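Local coordinates for protein putative (Helicobacter pylori, PDB 4O8S) that belongs to the nucleotidyltransferase superfamily and, as an AbiEii-like protein, probably transfers nucleotides, at residues K76-T79 with R84-V87. Residues are numbered along the deposited sequence; the frame is centred on the assembly and turned at random.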
loop_
_atom_site.group_PDB
_atom_site.type_symbol
_atom_site.label_atom_id
_atom_site.label_comp_id
_atom_site.label_asym_id
_atom_site.label_seq_id
_atom_site.Cartn_x
_atom_site.Cartn_y
_atom_site.Cartn_z
ATOM N N LYS A 76 0.520 2.787 21.060
ATOM C CA LYS A 76 0.325 4.233 20.998
ATOM C C LYS A 76 -1.143 4.526 21.128
ATOM O O LYS A 76 -1.548 5.526 21.739
ATOM C CB LYS A 76 0.836 4.819 19.683
ATOM C CG LYS A 76 2.347 4.995 19.635
ATOM C CD LYS A 76 2.782 5.799 18.402
ATOM C CE LYS A 76 2.350 7.253 18.424
ATOM N NZ LYS A 76 3.216 8.005 19.379
ATOM N N LYS A 77 -1.942 3.630 20.566
ATOM C CA LYS A 77 -3.370 3.853 20.523
ATOM C C LYS A 77 -4.118 2.533 20.336
ATOM O O LYS A 77 -3.799 1.735 19.448
ATOM C CB LYS A 77 -3.685 4.834 19.389
ATOM C CG LYS A 77 -5.091 5.394 19.403
ATOM C CD LYS A 77 -5.117 6.785 18.766
ATOM C CE LYS A 77 -6.403 7.526 19.106
ATOM N NZ LYS A 77 -6.483 8.854 18.426
ATOM N N ASP A 78 -5.098 2.294 21.192
ATOM C CA ASP A 78 -6.008 1.179 21.017
ATOM C C ASP A 78 -7.385 1.688 21.428
ATOM O O ASP A 78 -7.707 1.767 22.625
ATOM C CB ASP A 78 -5.568 -0.021 21.859
ATOM C CG ASP A 78 -6.616 -1.124 21.912
ATOM O OD1 ASP A 78 -7.412 -1.247 20.948
ATOM O OD2 ASP A 78 -6.640 -1.882 22.919
ATOM N N THR A 79 -8.174 2.072 20.427
ATOM C CA THR A 79 -9.523 2.600 20.637
ATOM C C THR A 79 -10.527 1.825 19.807
ATOM O O THR A 79 -10.176 0.827 19.165
ATOM C CB THR A 79 -9.631 4.057 20.190
ATOM O OG1 THR A 79 -9.399 4.124 18.779
ATOM C CG2 THR A 79 -8.620 4.936 20.917
ATOM N N ARG A 84 -2.748 1.390 16.990
ATOM C CA ARG A 84 -1.451 1.876 16.555
ATOM C C ARG A 84 -0.371 1.386 17.490
ATOM O O ARG A 84 -0.361 1.713 18.693
ATOM C CB ARG A 84 -1.444 3.402 16.448
ATOM C CG ARG A 84 -0.129 3.983 15.961
ATOM C CD ARG A 84 -0.296 5.454 15.558
ATOM N NE ARG A 84 -1.339 5.640 14.548
ATOM C CZ ARG A 84 -2.398 6.432 14.692
ATOM N NH1 ARG A 84 -2.556 7.121 15.813
ATOM N NH2 ARG A 84 -3.299 6.542 13.713
ATOM N N TYR A 85 0.541 0.586 16.937
ATOM C CA TYR A 85 1.558 -0.062 17.738
ATOM C C TYR A 85 2.947 0.181 17.161
ATOM O O TYR A 85 3.110 0.281 15.936
ATOM C CB TYR A 85 1.302 -1.568 17.802
ATOM C CG TYR A 85 -0.085 -1.977 18.234
ATOM C CD1 TYR A 85 -1.157 -1.915 17.344
ATOM C CD2 TYR A 85 -0.324 -2.466 19.518
ATOM C CE1 TYR A 85 -2.431 -2.296 17.723
ATOM C CE2 TYR A 85 -1.612 -2.860 19.906
ATOM C CZ TYR A 85 -2.653 -2.763 19.001
ATOM O OH TYR A 85 -3.933 -3.145 19.353
HETATM N N MSE A 86 3.936 0.290 18.045
HETATM C CA MSE A 86 5.337 0.376 17.648
HETATM C C MSE A 86 6.024 -0.901 18.102
HETATM O O MSE A 86 6.240 -1.120 19.299
HETATM C CB MSE A 86 5.990 1.607 18.263
HETATM C CG MSE A 86 5.195 2.877 17.966
HETATM SE SE MSE A 86 5.216 3.183 16.020
HETATM C CE MSE A 86 3.523 4.137 15.706
ATOM N N VAL A 87 6.313 -1.778 17.145
ATOM C CA VAL A 87 6.995 -3.025 17.452
ATOM C C VAL A 87 8.490 -2.804 17.398
ATOM O O VAL A 87 9.040 -2.526 16.335
ATOM C CB VAL A 87 6.608 -4.136 16.472
ATOM C CG1 VAL A 87 7.432 -5.377 16.741
ATOM C CG2 VAL A 87 5.116 -4.439 16.599
HETATM O O HOH W 1 -6.109 -1.972 18.426
#
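Arg84 presents its carbonyl oxygen to two successive amides of segment 76-79. Lys76 N lies 2.7 Å from Arg84 O, through a bond bent to 133° at the hydrogen, whereas Lys77 N stands 3.1 Å from the same Arg84 O but points more directly at it and uses a lone pair in the carbonyl plane. The return bond runs from Arg84 N to Lys77 O at 2.7 Å, which makes Lys77 and Arg84 an antiparallel hydrogen-bonded pair. On their common face of the sheet the two CB atoms, Lys77 CB and Arg84 CB, sit 4.0 Å apart, and the extended lysine chain then passes obliquely by the guanidinium, with Lys77 CD 3.9 Å from Arg84 NH1. With Lys76 N and Lys77 N both on Arg84 O, the two lysines opposite one arginine form a classic beta bulge, here at the corner where the chain leaves strand 68-75 and enters the short strand 77-78 of the hairpin with strand 82-91. Lys76, the first of the two bulge residues, starts toward the partner strand; with its CG anti to the carbonyl carbon (chi1 -79°), its methylenes lie across selenomethionine Met86, Lys76 CD resting 3.8 Å from Met86 CG. Asp78 meets Tyr85 through a water that donates to Asp78 OD1 at 2.9 Å and lies 2.6 Å from Tyr85 OH. Farther out, Lys53 forms a salt bridge with Asp78, and the side chain of Tyr85 packs on Ile73, Ile75 and Ile104. Glu103, on the neighbouring strand 98-106, holds the Arg84 guanidinium through NE and probably offsets the positive charge that Arg84 brings close to Lys77.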